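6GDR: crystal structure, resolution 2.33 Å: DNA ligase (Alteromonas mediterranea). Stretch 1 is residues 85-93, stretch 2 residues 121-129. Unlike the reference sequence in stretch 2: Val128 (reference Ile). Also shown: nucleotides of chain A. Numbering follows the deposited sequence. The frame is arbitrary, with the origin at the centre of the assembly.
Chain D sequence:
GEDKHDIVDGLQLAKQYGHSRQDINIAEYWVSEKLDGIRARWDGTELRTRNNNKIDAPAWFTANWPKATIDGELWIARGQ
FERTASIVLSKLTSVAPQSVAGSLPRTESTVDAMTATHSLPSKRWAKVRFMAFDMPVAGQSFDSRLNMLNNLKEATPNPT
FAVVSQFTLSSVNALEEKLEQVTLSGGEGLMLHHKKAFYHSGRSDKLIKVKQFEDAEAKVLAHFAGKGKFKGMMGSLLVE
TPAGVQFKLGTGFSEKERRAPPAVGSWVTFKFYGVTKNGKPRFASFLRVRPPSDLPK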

# COMPACT_ATOMS: atom_id res chain seq x y z
N ALA D 85 -4.39 8.62 7.40
CA ALA D 85 -4.23 7.74 8.56
C ALA D 85 -4.58 8.44 9.86
O ALA D 85 -4.93 7.78 10.84
CB ALA D 85 -2.79 7.20 8.61
N SER D 86 -4.49 9.77 9.89
CA SER D 86 -4.86 10.50 11.10
C SER D 86 -6.37 10.50 11.31
O SER D 86 -6.84 10.42 12.45
CB SER D 86 -4.32 11.93 11.04
OG SER D 86 -4.73 12.68 12.17
N ILE D 87 -7.14 10.58 10.22
CA ILE D 87 -8.59 10.62 10.34
C ILE D 87 -9.14 9.23 10.66
O ILE D 87 -9.99 9.07 11.54
CB ILE D 87 -9.22 11.19 9.05
CG1 ILE D 87 -8.68 12.60 8.76
CG2 ILE D 87 -10.74 11.19 9.17
CD1 ILE D 87 -9.22 13.21 7.47
N VAL D 88 -8.66 8.21 9.95
CA VAL D 88 -9.30 6.90 9.99
C VAL D 88 -9.04 6.20 11.32
O VAL D 88 -9.95 5.59 11.90
CB VAL D 88 -8.82 6.04 8.80
CG1 VAL D 88 -9.30 4.61 8.94
CG2 VAL D 88 -9.30 6.64 7.49
N LEU D 89 -7.81 6.27 11.83
CA LEU D 89 -7.46 5.48 13.00
C LEU D 89 -7.86 6.14 14.32
O LEU D 89 -7.88 5.45 15.35
CB LEU D 89 -5.96 5.19 13.01
CG LEU D 89 -5.40 4.50 11.77
CD1 LEU D 89 -3.89 4.34 11.90
CD2 LEU D 89 -6.06 3.15 11.54
N SER D 90 -8.17 7.43 14.31
CA SER D 90 -8.50 8.13 15.54
C SER D 90 -9.94 7.86 15.95
O SER D 90 -10.84 7.77 15.10
CB SER D 90 -8.27 9.63 15.38
OG SER D 90 -6.92 9.91 15.05
N LYS D 91 -10.17 7.74 17.25
CA LYS D 91 -11.52 7.53 17.76
C LYS D 91 -12.39 8.75 17.50
O LYS D 91 -11.91 9.89 17.45
CB LYS D 91 -11.49 7.22 19.26
CG LYS D 91 -10.81 5.90 19.63
CD LYS D 91 -11.44 4.72 18.89
CE LYS D 91 -10.98 3.39 19.47
NZ LYS D 91 -11.52 3.15 20.83
N LEU D 92 -13.69 8.50 17.33
CA LEU D 92 -14.65 9.55 16.97
C LEU D 92 -15.35 10.03 18.23
O LEU D 92 -16.45 9.58 18.58
CB LEU D 92 -15.63 9.02 15.93
CG LEU D 92 -16.73 9.98 15.47
CD1 LEU D 92 -16.14 11.27 14.93
CD2 LEU D 92 -17.61 9.31 14.43
N THR D 93 -14.70 10.96 18.93
CA THR D 93 -15.27 11.57 20.12
C THR D 93 -14.34 12.65 20.67
O THR D 93 -13.59 13.26 19.92
CB THR D 93 -15.54 10.53 21.23
OG1 THR D 93 -15.98 11.19 22.42
CG2 THR D 93 -14.29 9.72 21.53
P DC A 16 -2.84 11.69 15.07
OP1 DC A 16 -4.10 12.30 14.59
OP2 DC A 16 -1.83 12.53 15.75
O5' DC A 16 -3.20 10.46 16.02
C5' DC A 16 -3.75 9.28 15.46
C4' DC A 16 -4.23 8.33 16.55
O4' DC A 16 -3.11 7.53 17.02
C3' DC A 16 -4.80 9.02 17.78
O3' DC A 16 -5.86 8.25 18.34
C2' DC A 16 -3.58 9.11 18.69
C1' DC A 16 -2.86 7.80 18.39
N1 DC A 16 -1.37 7.83 18.60
C2 DC A 16 -0.74 6.74 19.21
O2 DC A 16 -1.42 5.78 19.60
N3 DC A 16 0.61 6.78 19.39
C4 DC A 16 1.31 7.83 18.96
N4 DC A 16 2.63 7.82 19.15
C5 DC A 16 0.68 8.95 18.33
C6 DC A 16 -0.64 8.90 18.16
P DG A 17 -6.80 8.85 19.49
OP1 DG A 17 -8.20 8.80 19.00
OP2 DG A 17 -6.23 10.14 19.94
O5' DG A 17 -6.64 7.80 20.68
C5' DG A 17 -5.47 7.01 20.75
C4' DG A 17 -5.36 6.27 22.07
O4' DG A 17 -3.96 6.05 22.37
C3' DG A 17 -5.92 7.00 23.27
O3' DG A 17 -6.33 6.08 24.28
C2' DG A 17 -4.74 7.86 23.70
C1' DG A 17 -3.54 6.97 23.37
N9 DG A 17 -2.37 7.70 22.87
C8 DG A 17 -2.35 8.92 22.23
N7 DG A 17 -1.15 9.32 21.90
C5 DG A 17 -0.32 8.30 22.35
C6 DG A 17 1.09 8.17 22.27
O6 DG A 17 1.91 8.96 21.78
N1 DG A 17 1.52 6.98 22.85
C2 DG A 17 0.70 6.03 23.42
N2 DG A 17 1.31 4.95 23.92
N3 DG A 17 -0.62 6.14 23.50
C4 DG A 17 -1.06 7.29 22.94
P DT A 15 2.45 12.45 11.14
OP1 DT A 15 1.66 13.38 10.30
OP2 DT A 15 3.54 12.97 12.00
O5' DT A 15 1.44 11.63 12.08
C5' DT A 15 0.42 10.84 11.49
C4' DT A 15 -0.30 10.01 12.53
O4' DT A 15 0.57 8.95 12.99
C3' DT A 15 -0.72 10.78 13.79
O3' DT A 15 -2.13 10.99 13.81
C2' DT A 15 -0.24 9.90 14.96
C1' DT A 15 0.19 8.60 14.30
N1 DT A 15 1.34 7.92 14.97
C2 DT A 15 1.16 6.68 15.54
O2 DT A 15 0.09 6.10 15.53
N3 DT A 15 2.28 6.15 16.12
C4 DT A 15 3.53 6.72 16.19
O4 DT A 15 4.48 6.16 16.74
C5 DT A 15 3.66 8.02 15.58
C7 DT A 15 4.98 8.74 15.60
C6 DT A 15 2.57 8.55 15.00
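Stretch 2 121-129: PSKRWAKVR

Residues 85-88 lie in a helix that begins earlier in the chain, with a weak hydrogen bond from Leu89 N to Ala85 O (3.4 Å); from Ser90 the chain runs on through Lys91 in an extended conformation. Stretch 2 has no regular helix or strand. Ser122 has positive phi (66°), and Val128 N donates to Trp125 O (3.1 Å), a turn that leads into the extended Val128. The two segments run in opposite senses where they meet: Leu92 CA lies 6.5 Å from Ser122 CA, and Ile87 CA lies 6.5 Å from Arg124 CA. No hydrogen bond joins them; the contact, which buries 498 Å² summed over both sides, is made by packing, largely of side chains.

Ile87 is its centre. Its chi1 m, chi2 t conformation carries Ile87 CD1 to 3.3 Å from Arg124 O and 4.2 Å from Val128 CG2, while Ile87 CG2 lies over the face of the Trp125 indole, 3.5 Å from the centroid of the five-membered ring in a CH-pi contact. At the next residue, Val88 CA approaches Trp125 CZ2 at 3.8 Å, and Val88 CG2 stands 4.3 Å from Trp125 CH2, so the indole is packed against two consecutive helical residues.

Arg124 reaches across Ile87, whose CG1 lies over one face of the guanidinium, towards the DNA. Arg124 NH1 comes within 3.2 Å of Ser86 O, but the angle is poor for a hydrogen bond; that carbonyl instead accepts from Ser90 OG at 2.7 Å. The phosphate oxygen OP1 of DC16 lies at the guanidinium edge and accepts a hydrogen bond from Ser86 OG (2.5 Å). Lys91 N donates to OP1 of DG17 (2.8 Å), while the Lys91 CA-to-CB bond points away from stretch 2. At the far end, Leu92 CD1 comes to 3.2 Å from Ser122 CB, closer than ordinary carbon-carbon packing.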

# COMPACT_ATOMS: atom_id res chain seq x y z
N PRO D 121 -18.00 18.44 15.22
CA PRO D 121 -16.55 18.23 15.21
C PRO D 121 -16.16 16.79 14.93
O PRO D 121 -16.98 15.88 15.10
CB PRO D 121 -16.13 18.67 16.61
CG PRO D 121 -17.11 19.74 16.96
CD PRO D 121 -18.42 19.34 16.31
N SER D 122 -14.92 16.57 14.51
CA SER D 122 -14.49 15.30 13.94
C SER D 122 -15.19 15.02 12.62
O SER D 122 -15.38 13.86 12.23
CB SER D 122 -14.72 14.14 14.92
OG SER D 122 -14.10 14.38 16.17
N LYS D 123 -15.57 16.09 11.91
CA LYS D 123 -16.18 15.98 10.59
C LYS D 123 -15.09 15.90 9.52
O LYS D 123 -15.32 16.29 8.37
CB LYS D 123 -17.09 17.18 10.34
N ARG D 124 -13.92 15.40 9.89
CA ARG D 124 -12.79 15.32 8.96
C ARG D 124 -13.01 14.28 7.87
O ARG D 124 -12.28 14.29 6.87
CB ARG D 124 -11.51 15.01 9.74
CG ARG D 124 -11.34 15.86 10.99
CD ARG D 124 -9.89 15.87 11.49
NE ARG D 124 -9.54 14.66 12.22
CZ ARG D 124 -8.32 14.39 12.68
NH1 ARG D 124 -8.09 13.26 13.33
NH2 ARG D 124 -7.33 15.25 12.47
N TRP D 125 -13.99 13.39 8.03
CA TRP D 125 -14.30 12.38 7.03
C TRP D 125 -15.01 12.95 5.81
O TRP D 125 -15.37 12.17 4.91
CB TRP D 125 -15.17 11.28 7.65
CG TRP D 125 -14.49 10.50 8.73
CD1 TRP D 125 -14.11 10.96 9.95
CD2 TRP D 125 -14.13 9.12 8.69
NE1 TRP D 125 -13.52 9.95 10.68
CE2 TRP D 125 -13.52 8.81 9.92
CE3 TRP D 125 -14.25 8.11 7.72
CZ2 TRP D 125 -13.04 7.54 10.22
CZ3 TRP D 125 -13.77 6.85 8.02
CH2 TRP D 125 -13.17 6.57 9.25
N ALA D 126 -15.21 14.27 5.74
CA ALA D 126 -15.99 14.84 4.65
C ALA D 126 -15.41 14.48 3.29
O ALA D 126 -16.13 14.08 2.38
CB ALA D 126 -16.07 16.36 4.82
N LYS D 127 -14.09 14.60 3.14
CA LYS D 127 -13.42 14.36 1.87
C LYS D 127 -12.76 12.98 1.81
O LYS D 127 -11.85 12.77 1.00
CB LYS D 127 -12.39 15.46 1.61
CG LYS D 127 -13.03 16.79 1.22
CD LYS D 127 -13.47 16.80 -0.24
CE LYS D 127 -14.55 17.84 -0.50
NZ LYS D 127 -15.93 17.29 -0.32
N VAL D 128 -13.19 12.05 2.65
CA VAL D 128 -12.72 10.67 2.61
C VAL D 128 -13.70 9.84 1.80
O VAL D 128 -14.91 10.09 1.81
CB VAL D 128 -12.55 10.09 4.04
CG1 VAL D 128 -12.15 8.62 3.98
CG2 VAL D 128 -11.51 10.89 4.81
N ARG D 129 -13.18 8.85 1.09
CA ARG D 129 -14.00 7.96 0.28
C ARG D 129 -13.53 6.52 0.48
O ARG D 129 -12.39 6.26 0.85
CB ARG D 129 -13.93 8.33 -1.21
CG ARG D 129 -14.57 9.68 -1.53
CD ARG D 129 -14.81 9.82 -3.02
NE ARG D 129 -13.56 9.86 -3.78
CZ ARG D 129 -13.49 9.74 -5.11
NH1 ARG D 129 -12.31 9.79 -5.71
NH2 ARG D 129 -14.59 9.56 -5.83